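Local atomic coordinates of glutathione peroxidase (Hypocrea jecorina, PDB entry 6VPD), a protein that probably reduces hydroperoxides to alcohols and water with electrons from thioredoxin, as a thioredoxin-dependent member of the glutathione peroxidase family. Residues Thr27-Phe32 / Tyr135-Lys140. Residues are numbered along the deposited sequence; the frame is centred on the assembly and turned at random.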
loop_
_atom_site.group_PDB
_atom_site.type_symbol
_atom_site.label_atom_id
_atom_site.label_comp_id
_atom_site.label_asym_id
_atom_site.label_seq_id
_atom_site.Cartn_x
_atom_site.Cartn_y
_atom_site.Cartn_z
ATOM N N THR A 27 11.199 -26.301 -7.547
ATOM C CA THR A 27 9.754 -26.321 -7.626
ATOM C C THR A 27 9.292 -25.323 -8.682
ATOM O O THR A 27 9.954 -24.316 -8.965
ATOM C CB THR A 27 9.136 -25.986 -6.272
ATOM O OG1 THR A 27 9.959 -26.512 -5.231
ATOM C CG2 THR A 27 7.752 -26.603 -6.149
ATOM N N SER A 28 8.160 -25.634 -9.290
ATOM C CA SER A 28 7.523 -24.759 -10.242
ATOM C C SER A 28 6.119 -24.471 -9.748
ATOM O O SER A 28 5.493 -25.306 -9.086
ATOM C CB SER A 28 7.453 -25.373 -11.623
ATOM O OG SER A 28 6.093 -25.545 -11.987
ATOM N N PHE A 29 5.639 -23.278 -10.086
ATOM C CA PHE A 29 4.297 -22.872 -9.706
ATOM C C PHE A 29 3.279 -23.918 -10.116
ATOM O O PHE A 29 2.336 -24.203 -9.375
ATOM C CB PHE A 29 3.997 -21.510 -10.347
ATOM C CG PHE A 29 2.581 -21.060 -10.223
ATOM C CD1 PHE A 29 2.137 -20.410 -9.078
ATOM C CD2 PHE A 29 1.704 -21.233 -11.271
ATOM C CE1 PHE A 29 0.821 -19.958 -8.972
ATOM C CE2 PHE A 29 0.398 -20.795 -11.171
ATOM C CZ PHE A 29 -0.043 -20.147 -10.020
ATOM N N PHE A 30 3.469 -24.533 -11.271
ATOM C CA PHE A 30 2.471 -25.503 -11.715
ATOM C C PHE A 30 2.528 -26.836 -10.948
ATOM O O PHE A 30 1.705 -27.721 -11.232
ATOM C CB PHE A 30 2.619 -25.722 -13.225
ATOM C CG PHE A 30 2.653 -24.429 -14.033
ATOM C CD1 PHE A 30 1.501 -23.673 -14.224
ATOM C CD2 PHE A 30 3.841 -23.979 -14.600
ATOM C CE1 PHE A 30 1.540 -22.492 -14.969
ATOM C CE2 PHE A 30 3.884 -22.805 -15.341
ATOM C CZ PHE A 30 2.730 -22.065 -15.527
ATOM N N ASP A 31 3.442 -26.994 -9.979
ATOM C CA ASP A 31 3.411 -28.136 -9.067
ATOM C C ASP A 31 2.287 -28.038 -8.031
ATOM O O ASP A 31 1.994 -29.033 -7.356
ATOM C CB ASP A 31 4.754 -28.286 -8.318
ATOM C CG ASP A 31 5.929 -28.667 -9.240
ATOM O OD1 ASP A 31 5.661 -29.087 -10.383
ATOM O OD2 ASP A 31 7.113 -28.550 -8.825
ATOM N N PHE A 32 1.656 -26.879 -7.871
ATOM C CA PHE A 32 0.808 -26.682 -6.706
ATOM C C PHE A 32 -0.649 -26.979 -7.035
ATOM O O PHE A 32 -1.067 -26.953 -8.194
ATOM C CB PHE A 32 0.937 -25.261 -6.177
ATOM C CG PHE A 32 2.179 -25.014 -5.371
ATOM C CD1 PHE A 32 3.347 -24.603 -5.986
ATOM C CD2 PHE A 32 2.168 -25.168 -3.980
ATOM C CE1 PHE A 32 4.491 -24.378 -5.236
ATOM C CE2 PHE A 32 3.299 -24.934 -3.229
ATOM C CZ PHE A 32 4.461 -24.538 -3.855
ATOM N N TYR A 135 1.424 -19.818 -1.238
ATOM C CA TYR A 135 1.918 -18.496 -0.864
ATOM C C TYR A 135 3.208 -18.563 -0.061
ATOM O O TYR A 135 4.023 -17.635 -0.139
ATOM C CB TYR A 135 0.855 -17.719 -0.090
ATOM C CG TYR A 135 0.058 -16.878 -1.032
ATOM C CD1 TYR A 135 0.466 -15.605 -1.348
ATOM C CD2 TYR A 135 -1.054 -17.396 -1.678
ATOM C CE1 TYR A 135 -0.234 -14.835 -2.245
ATOM C CE2 TYR A 135 -1.768 -16.630 -2.591
ATOM C CZ TYR A 135 -1.352 -15.347 -2.863
ATOM O OH TYR A 135 -2.042 -14.577 -3.760
ATOM N N LYS A 136 3.421 -19.628 0.718
ATOM C CA LYS A 136 4.733 -19.791 1.333
ATOM C C LYS A 136 5.825 -19.861 0.267
ATOM O O LYS A 136 6.890 -19.246 0.406
ATOM C CB LYS A 136 4.742 -21.027 2.227
ATOM C CG LYS A 136 3.926 -20.850 3.504
ATOM C CD LYS A 136 4.111 -22.011 4.463
ATOM C CE LYS A 136 3.094 -21.922 5.628
ATOM N NZ LYS A 136 3.244 -23.037 6.609
ATOM N N TRP A 137 5.550 -20.551 -0.839
ATOM C CA TRP A 137 6.520 -20.632 -1.923
ATOM C C TRP A 137 6.676 -19.291 -2.643
ATOM O O TRP A 137 7.803 -18.824 -2.848
ATOM C CB TRP A 137 6.102 -21.735 -2.892
ATOM C CG TRP A 137 7.014 -21.915 -4.055
ATOM C CD1 TRP A 137 8.196 -22.607 -4.079
ATOM C CD2 TRP A 137 6.811 -21.416 -5.383
ATOM N NE1 TRP A 137 8.732 -22.570 -5.339
ATOM C CE2 TRP A 137 7.904 -21.842 -6.159
ATOM C CE3 TRP A 137 5.802 -20.668 -5.993
ATOM C CZ2 TRP A 137 8.020 -21.533 -7.511
ATOM C CZ3 TRP A 137 5.929 -20.347 -7.323
ATOM C CH2 TRP A 137 7.024 -20.779 -8.067
ATOM N N LEU A 138 5.555 -18.662 -3.047
ATOM C CA LEU A 138 5.623 -17.370 -3.737
ATOM C C LEU A 138 6.436 -16.344 -2.951
ATOM O O LEU A 138 7.195 -15.565 -3.532
ATOM C CB LEU A 138 4.215 -16.816 -3.989
ATOM C CG LEU A 138 3.364 -17.456 -5.092
ATOM C CD1 LEU A 138 2.018 -16.776 -5.185
ATOM C CD2 LEU A 138 4.052 -17.450 -6.438
ATOM N N LYS A 139 6.298 -16.336 -1.624
ATOM C CA LYS A 139 6.925 -15.295 -0.812
ATOM C C LYS A 139 8.439 -15.492 -0.708
ATOM O O LYS A 139 9.197 -14.529 -0.873
ATOM C CB LYS A 139 6.251 -15.256 0.564
ATOM C CG LYS A 139 4.917 -14.461 0.569
ATOM C CD LYS A 139 3.867 -15.042 1.508
ATOM C CE LYS A 139 4.227 -14.903 2.956
ATOM N NZ LYS A 139 3.480 -15.889 3.769
ATOM N N LYS A 140 8.895 -16.729 -0.447
ATOM C CA LYS A 140 10.321 -17.051 -0.486
ATOM C C LYS A 140 10.913 -16.795 -1.860
ATOM O O LYS A 140 12.019 -16.256 -1.976
ATOM C CB LYS A 140 10.558 -18.523 -0.121
ATOM C CG LYS A 140 10.273 -18.888 1.328
ATOM C CD LYS A 140 11.293 -18.264 2.260
ATOM C CE LYS A 140 10.968 -18.550 3.710
ATOM N NZ LYS A 140 11.818 -17.745 4.627
#
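Trp137 reaches from helix 133-141 to the loop 27-32, with its short 3-10 turn at 29-31, and takes part in every close contact but one, that of Phe29 with Leu138. Its CG is anti to the backbone N (chi1 180°), and the indole lies among Phe32, Phe29 and Thr27. Phe32 lies against one face of it: CE1 sits over the ring system, displaced toward the rim, 3.7 Å from Trp137 CG, and the neighbouring CZ meets Trp137 CB at 3.4 Å. The Phe32 ring and the five-membered ring of Trp137 are inclined at 46°, an oblique aromatic pair. The far end of the indole runs up to the backbone of Phe29, where Trp137 CH2 is 3.5 Å from Phe29 N. Trp137 CZ3 lies 3.8 Å from Phe29 CB and near the plane of the phenyl ring, at its edge; the two side chains cross at about a right angle. In this thioredoxin-fold protein the contact ties the loop before strand 33-35 to helix 133-141 across one side of the central sheet, with Val54 and Ile160 beneath both Phe29 and Leu138. An alanine at Trp137 would probably leave Phe32 CE1 without the ring it rests on and open a gap between the 3-10 turn and the helix.

Packing is looser where Leu138 CD2 approaches Phe29 CD1 only to 4.4 Å. On the partly exposed side Thr27 slides past the indole in the opposite direction; of its side chain CB comes nearest, 3.6 Å from Trp137 NE1, while OG1 is hydrogen-bonded to the backbone O of Ser25. No hydrogen bond links the two segments; the loop is braced internally, Ser28 N donating to Asp31 OD2 at 3.1 Å from above the carboxylate plane.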